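Local coordinates for protein aclacinomycin oxidoreductase (AknOx) (Streptomyces galilaeus, PDB 2IPI) that oxidises the terminal sugar of aclacinomycin antibiotics in two successive steps, using a bicovalently attached FAD and molecular oxygen, at residues 243-255 / 333-347. Numbering follows the deposited sequence.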
loop_
_atom_site.group_PDB
_atom_site.type_symbol
_atom_site.label_atom_id
_atom_site.label_comp_id
_atom_site.label_asym_id
_atom_site.label_seq_id
_atom_site.Cartn_x
_atom_site.Cartn_y
_atom_site.Cartn_z
ATOM N N LYS A 243 3.593 20.590 -3.174
ATOM C CA LYS A 243 2.577 21.159 -4.027
ATOM C C LYS A 243 2.165 20.223 -5.156
ATOM O O LYS A 243 3.022 19.586 -5.757
ATOM C CB LYS A 243 3.074 22.466 -4.668
ATOM C CG LYS A 243 2.161 23.637 -4.320
ATOM C CD LYS A 243 2.467 24.114 -2.906
ATOM C CE LYS A 243 3.312 25.386 -2.948
ATOM N NZ LYS A 243 2.426 26.587 -2.882
ATOM N N ALA A 244 0.870 20.168 -5.436
ATOM C CA ALA A 244 0.363 19.330 -6.511
ATOM C C ALA A 244 0.990 19.728 -7.846
ATOM O O ALA A 244 1.358 20.886 -8.028
ATOM C CB ALA A 244 -1.159 19.383 -6.602
ATOM N N PRO A 245 1.133 18.768 -8.758
ATOM C CA PRO A 245 1.612 19.053 -10.113
ATOM C C PRO A 245 0.686 20.021 -10.833
ATOM O O PRO A 245 -0.494 20.106 -10.510
ATOM C CB PRO A 245 1.549 17.695 -10.825
ATOM C CG PRO A 245 1.748 16.745 -9.684
ATOM C CD PRO A 245 0.894 17.332 -8.572
ATOM N N THR A 246 1.243 20.719 -11.809
ATOM C CA THR A 246 0.474 21.644 -12.647
ATOM C C THR A 246 -0.680 20.929 -13.333
ATOM O O THR A 246 -1.815 21.383 -13.438
ATOM C CB THR A 246 1.380 22.284 -13.717
ATOM O OG1 THR A 246 2.416 23.037 -13.104
ATOM C CG2 THR A 246 0.533 23.244 -14.553
ATOM N N SER A 247 -0.354 19.732 -13.819
ATOM C CA SER A 247 -1.271 18.853 -14.521
ATOM C C SER A 247 -0.668 17.455 -14.638
ATOM O O SER A 247 0.493 17.261 -14.261
ATOM C CB SER A 247 -1.570 19.398 -15.929
ATOM O OG SER A 247 -0.338 19.610 -16.609
ATOM N N THR A 248 -1.431 16.515 -15.156
ATOM C CA THR A 248 -0.972 15.149 -15.366
ATOM C C THR A 248 -0.986 14.800 -16.854
ATOM O O THR A 248 -2.064 14.669 -17.446
ATOM C CB THR A 248 -1.854 14.118 -14.626
ATOM O OG1 THR A 248 -1.835 14.344 -13.211
ATOM C CG2 THR A 248 -1.347 12.695 -14.848
ATOM N N LEU A 249 0.189 14.622 -17.435
ATOM C CA LEU A 249 0.323 14.119 -18.805
ATOM C C LEU A 249 0.418 12.589 -18.786
ATOM O O LEU A 249 1.278 12.038 -18.103
ATOM C CB LEU A 249 1.543 14.712 -19.498
ATOM C CG LEU A 249 2.030 14.027 -20.777
ATOM C CD1 LEU A 249 0.912 13.840 -21.790
ATOM C CD2 LEU A 249 3.170 14.820 -21.412
ATOM N N ARG A 250 -0.450 11.919 -19.538
ATOM C CA ARG A 250 -0.474 10.465 -19.549
ATOM C C ARG A 250 -0.267 9.855 -20.932
ATOM O O ARG A 250 -0.829 10.305 -21.937
ATOM C CB ARG A 250 -1.822 9.975 -18.991
ATOM C CG ARG A 250 -1.766 8.537 -18.495
ATOM C CD ARG A 250 -3.145 8.083 -18.026
ATOM N NE ARG A 250 -3.637 8.901 -16.917
ATOM C CZ ARG A 250 -3.348 8.685 -15.639
ATOM N NH1 ARG A 250 -2.566 7.682 -15.260
ATOM N NH2 ARG A 250 -3.852 9.495 -14.709
ATOM N N HIS A 251 0.551 8.801 -20.983
ATOM C CA HIS A 251 0.645 7.929 -22.141
ATOM C C HIS A 251 0.270 6.507 -21.701
ATOM O O HIS A 251 0.892 5.970 -20.783
ATOM C CB HIS A 251 2.023 7.825 -22.785
ATOM C CG HIS A 251 2.627 9.092 -23.293
ATOM N ND1 HIS A 251 3.771 9.122 -24.050
ATOM C CD2 HIS A 251 2.246 10.378 -23.143
ATOM C CE1 HIS A 251 4.075 10.379 -24.343
ATOM N NE2 HIS A 251 3.152 11.164 -23.805
ATOM N N ILE A 252 -0.726 5.919 -22.342
ATOM C CA ILE A 252 -0.974 4.486 -22.232
ATOM C C ILE A 252 -0.504 3.803 -23.519
ATOM O O ILE A 252 -1.010 4.107 -24.600
ATOM C CB ILE A 252 -2.448 4.163 -21.943
ATOM C CG1 ILE A 252 -2.805 2.692 -22.157
ATOM C CG2 ILE A 252 -3.376 5.072 -22.734
ATOM C CD1 ILE A 252 -4.136 2.430 -22.824
ATOM N N VAL A 253 0.473 2.935 -23.351
ATOM C CA VAL A 253 1.141 2.144 -24.365
ATOM C C VAL A 253 0.665 0.696 -24.270
ATOM O O VAL A 253 0.779 0.076 -23.207
ATOM C CB VAL A 253 2.667 2.202 -24.161
ATOM C CG1 VAL A 253 3.428 1.587 -25.327
ATOM C CG2 VAL A 253 3.121 3.642 -23.946
ATOM N N THR A 254 0.124 0.127 -25.343
ATOM C CA THR A 254 -0.401 -1.232 -25.288
ATOM C C THR A 254 0.160 -2.121 -26.392
ATOM O O THR A 254 0.302 -1.690 -27.545
ATOM C CB THR A 254 -1.938 -1.241 -25.407
ATOM O OG1 THR A 254 -2.531 -1.310 -24.105
ATOM C CG2 THR A 254 -2.382 -2.483 -26.167
ATOM N N TRP A 255 0.478 -3.363 -26.040
ATOM C CA TRP A 255 1.032 -4.341 -26.965
ATOM C C TRP A 255 0.131 -5.573 -27.029
ATOM O O TRP A 255 -0.076 -6.220 -25.992
ATOM C CB TRP A 255 2.428 -4.755 -26.551
ATOM C CG TRP A 255 3.550 -3.778 -26.633
ATOM C CD1 TRP A 255 4.372 -3.548 -27.694
ATOM C CD2 TRP A 255 3.995 -2.886 -25.597
ATOM N NE1 TRP A 255 5.296 -2.571 -27.398
ATOM C CE2 TRP A 255 5.080 -2.149 -26.106
ATOM C CE3 TRP A 255 3.576 -2.638 -24.286
ATOM C CZ2 TRP A 255 5.752 -1.187 -25.367
ATOM C CZ3 TRP A 255 4.253 -1.676 -23.557
ATOM C CH2 TRP A 255 5.329 -0.953 -24.078
ATOM N N VAL A 333 7.711 -5.728 -31.993
ATOM C CA VAL A 333 6.364 -5.206 -32.249
ATOM C C VAL A 333 6.232 -3.747 -31.840
ATOM O O VAL A 333 6.847 -3.278 -30.882
ATOM C CB VAL A 333 5.275 -6.046 -31.559
ATOM C CG1 VAL A 333 5.871 -7.315 -30.970
ATOM C CG2 VAL A 333 4.563 -5.217 -30.504
ATOM N N GLU A 334 5.404 -3.013 -32.593
ATOM C CA GLU A 334 5.232 -1.596 -32.303
ATOM C C GLU A 334 3.901 -1.300 -31.609
ATOM O O GLU A 334 2.838 -1.692 -32.081
ATOM C CB GLU A 334 5.350 -0.763 -33.581
ATOM C CG GLU A 334 4.682 0.595 -33.459
ATOM C CD GLU A 334 5.640 1.754 -33.234
ATOM O OE1 GLU A 334 5.349 2.857 -33.743
ATOM O OE2 GLU A 334 6.671 1.532 -32.560
ATOM N N PRO A 335 3.997 -0.634 -30.461
ATOM C CA PRO A 335 2.834 -0.442 -29.605
ATOM C C PRO A 335 1.907 0.671 -30.081
ATOM O O PRO A 335 2.307 1.483 -30.913
ATOM C CB PRO A 335 3.468 -0.012 -28.270
ATOM C CG PRO A 335 4.714 0.696 -28.688
ATOM C CD PRO A 335 5.222 -0.038 -29.904
ATOM N N ALA A 336 0.708 0.674 -29.500
ATOM C CA ALA A 336 -0.202 1.804 -29.583
ATOM C C ALA A 336 0.109 2.793 -28.458
ATOM O O ALA A 336 0.630 2.442 -27.395
ATOM C CB ALA A 336 -1.652 1.362 -29.537
ATOM N N VAL A 337 -0.210 4.056 -28.719
ATOM C CA VAL A 337 0.047 5.097 -27.730
ATOM C C VAL A 337 -1.149 6.026 -27.608
ATOM O O VAL A 337 -1.548 6.643 -28.593
ATOM C CB VAL A 337 1.284 5.954 -28.064
ATOM C CG1 VAL A 337 1.633 6.813 -26.849
ATOM C CG2 VAL A 337 2.457 5.096 -28.496
ATOM N N GLN A 338 -1.721 6.128 -26.418
ATOM C CA GLN A 338 -2.767 7.111 -26.162
ATOM C C GLN A 338 -2.235 8.162 -25.195
ATOM O O GLN A 338 -1.696 7.842 -24.143
ATOM C CB GLN A 338 -4.046 6.431 -25.660
ATOM C CG GLN A 338 -4.678 5.625 -26.790
ATOM C CD GLN A 338 -5.215 4.265 -26.393
ATOM O OE1 GLN A 338 -6.420 4.070 -26.216
ATOM N NE2 GLN A 338 -4.337 3.284 -26.243
ATOM N N ARG A 339 -2.375 9.418 -25.612
ATOM C CA ARG A 339 -1.848 10.542 -24.849
ATOM C C ARG A 339 -2.977 11.453 -24.380
ATOM O O ARG A 339 -4.034 11.570 -24.995
ATOM C CB ARG A 339 -0.839 11.341 -25.665
ATOM C CG ARG A 339 0.249 10.497 -26.336
ATOM C CD ARG A 339 0.925 11.349 -27.400
ATOM N NE ARG A 339 2.293 10.924 -27.661
ATOM C CZ ARG A 339 2.635 10.128 -28.664
ATOM N NH1 ARG A 339 1.703 9.672 -29.490
ATOM N NH2 ARG A 339 3.911 9.797 -28.829
ATOM N N SER A 340 -2.754 12.110 -23.244
ATOM C CA SER A 340 -3.762 13.031 -22.728
ATOM C C SER A 340 -3.168 13.897 -21.622
ATOM O O SER A 340 -2.309 13.426 -20.871
ATOM C CB SER A 340 -4.995 12.281 -22.225
ATOM O OG SER A 340 -4.634 11.148 -21.452
ATOM N N THR A 341 -3.637 15.142 -21.558
ATOM C CA THR A 341 -3.225 16.022 -20.464
ATOM C C THR A 341 -4.482 16.506 -19.731
ATOM O O THR A 341 -5.348 17.153 -20.325
ATOM C CB THR A 341 -2.392 17.228 -20.899
ATOM O OG1 THR A 341 -2.319 18.177 -19.817
ATOM C CG2 THR A 341 -3.065 17.969 -22.046
ATOM N N GLU A 342 -4.545 16.153 -18.449
ATOM C CA GLU A 342 -5.700 16.448 -17.629
ATOM C C GLU A 342 -5.325 17.180 -16.346
ATOM O O GLU A 342 -4.180 17.155 -15.926
ATOM C CB GLU A 342 -6.420 15.118 -17.327
ATOM C CG GLU A 342 -7.267 14.652 -18.500
ATOM C CD GLU A 342 -8.726 15.048 -18.445
ATOM O OE1 GLU A 342 -9.100 16.233 -18.351
ATOM O OE2 GLU A 342 -9.584 14.138 -18.534
ATOM N N PRO A 343 -6.285 17.845 -15.728
ATOM C CA PRO A 343 -5.987 18.513 -14.457
ATOM C C PRO A 343 -5.582 17.479 -13.411
ATOM O O PRO A 343 -6.144 16.378 -13.352
ATOM C CB PRO A 343 -7.300 19.194 -14.087
ATOM C CG PRO A 343 -8.083 19.253 -15.360
ATOM C CD PRO A 343 -7.677 18.039 -16.146
ATOM N N TRP A 344 -4.590 17.855 -12.601
ATOM C CA TRP A 344 -4.081 16.922 -11.601
ATOM C C TRP A 344 -5.170 16.318 -10.720
ATOM O O TRP A 344 -5.173 15.093 -10.511
ATOM C CB TRP A 344 -3.007 17.598 -10.718
ATOM C CG TRP A 344 -2.482 16.586 -9.731
ATOM C CD1 TRP A 344 -1.562 15.601 -9.926
ATOM C CD2 TRP A 344 -2.892 16.490 -8.358
ATOM N NE1 TRP A 344 -1.368 14.901 -8.765
ATOM C CE2 TRP A 344 -2.176 15.422 -7.785
ATOM C CE3 TRP A 344 -3.802 17.220 -7.591
ATOM C CZ2 TRP A 344 -2.350 15.068 -6.444
ATOM C CZ3 TRP A 344 -3.976 16.869 -6.266
ATOM C CH2 TRP A 344 -3.251 15.805 -5.723
ATOM N N LEU A 345 -6.099 17.087 -10.170
ATOM C CA LEU A 345 -7.081 16.458 -9.283
ATOM C C LEU A 345 -8.024 15.534 -10.051
ATOM O O LEU A 345 -8.326 14.418 -9.645
ATOM C CB LEU A 345 -7.904 17.483 -8.488
ATOM C CG LEU A 345 -8.854 16.779 -7.486
ATOM C CD1 LEU A 345 -8.030 16.184 -6.351
ATOM C CD2 LEU A 345 -9.919 17.714 -6.950
ATOM N N ARG A 346 -8.490 16.009 -11.202
ATOM C CA ARG A 346 -9.398 15.205 -12.021
ATOM C C ARG A 346 -8.768 13.863 -12.351
ATOM O O ARG A 346 -9.392 12.810 -12.184
ATOM C CB ARG A 346 -9.746 15.975 -13.299
ATOM C CG ARG A 346 -10.328 15.117 -14.411
ATOM C CD ARG A 346 -11.288 15.850 -15.319
ATOM N NE ARG A 346 -12.616 15.244 -15.340
ATOM C CZ ARG A 346 -13.559 15.433 -16.243
ATOM N NH1 ARG A 346 -13.400 16.238 -17.290
ATOM N NH2 ARG A 346 -14.730 14.812 -16.127
ATOM N N ALA A 347 -7.527 13.900 -12.819
ATOM C CA ALA A 347 -6.835 12.671 -13.204
ATOM C C ALA A 347 -6.681 11.740 -12.001
ATOM O O ALA A 347 -6.878 10.530 -12.098
ATOM C CB ALA A 347 -5.494 13.025 -13.831
HETATM O O HOH W 1 -4.201 20.711 -13.140
HETATM O O HOH W 2 -2.146 2.122 -26.444
#
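Trp344, in the first turn of helix 344-348, lays one face of its indole against the chain leading into strand 248-256. Pro245 CD sits 3.4 Å from the centroid of the five-membered ring and Ala244 CB 3.8 Å from that of the six-membered ring, both CH-pi contacts over the same face. With CG anti to the backbone N (chi1 -178°), the indole reaches back to this proline, while Thr248 OG1 approaches it obliquely, 3.5 Å from CD1. One water bridges the segments, accepting from Trp344 N and donating to Thr246 O.

Backbone bonds in antiparallel register pair Thr248 with Glu342 and continue to Thr254 with Ala336. Thr248 N donates to Glu342 O (2.9 Å) in a practically straight bond (179°), and Thr248 CB lies 3.9 Å from Ala347 CB. Further along, the Gln338 and Ile252 side chains run side by side, Ile252 CG2 being 3.3 Å from Gln338 CB. On the other face, Arg339 CG makes a CH-pi contact with the His251 ring, whose NE2 is hydrogen-bonded to Glu317 of helix 316-327.

Paired backbone bonds thus set the register of edge strand 336-342, while CH-pi packing holds helix 344-348 against Ala244 and Pro245.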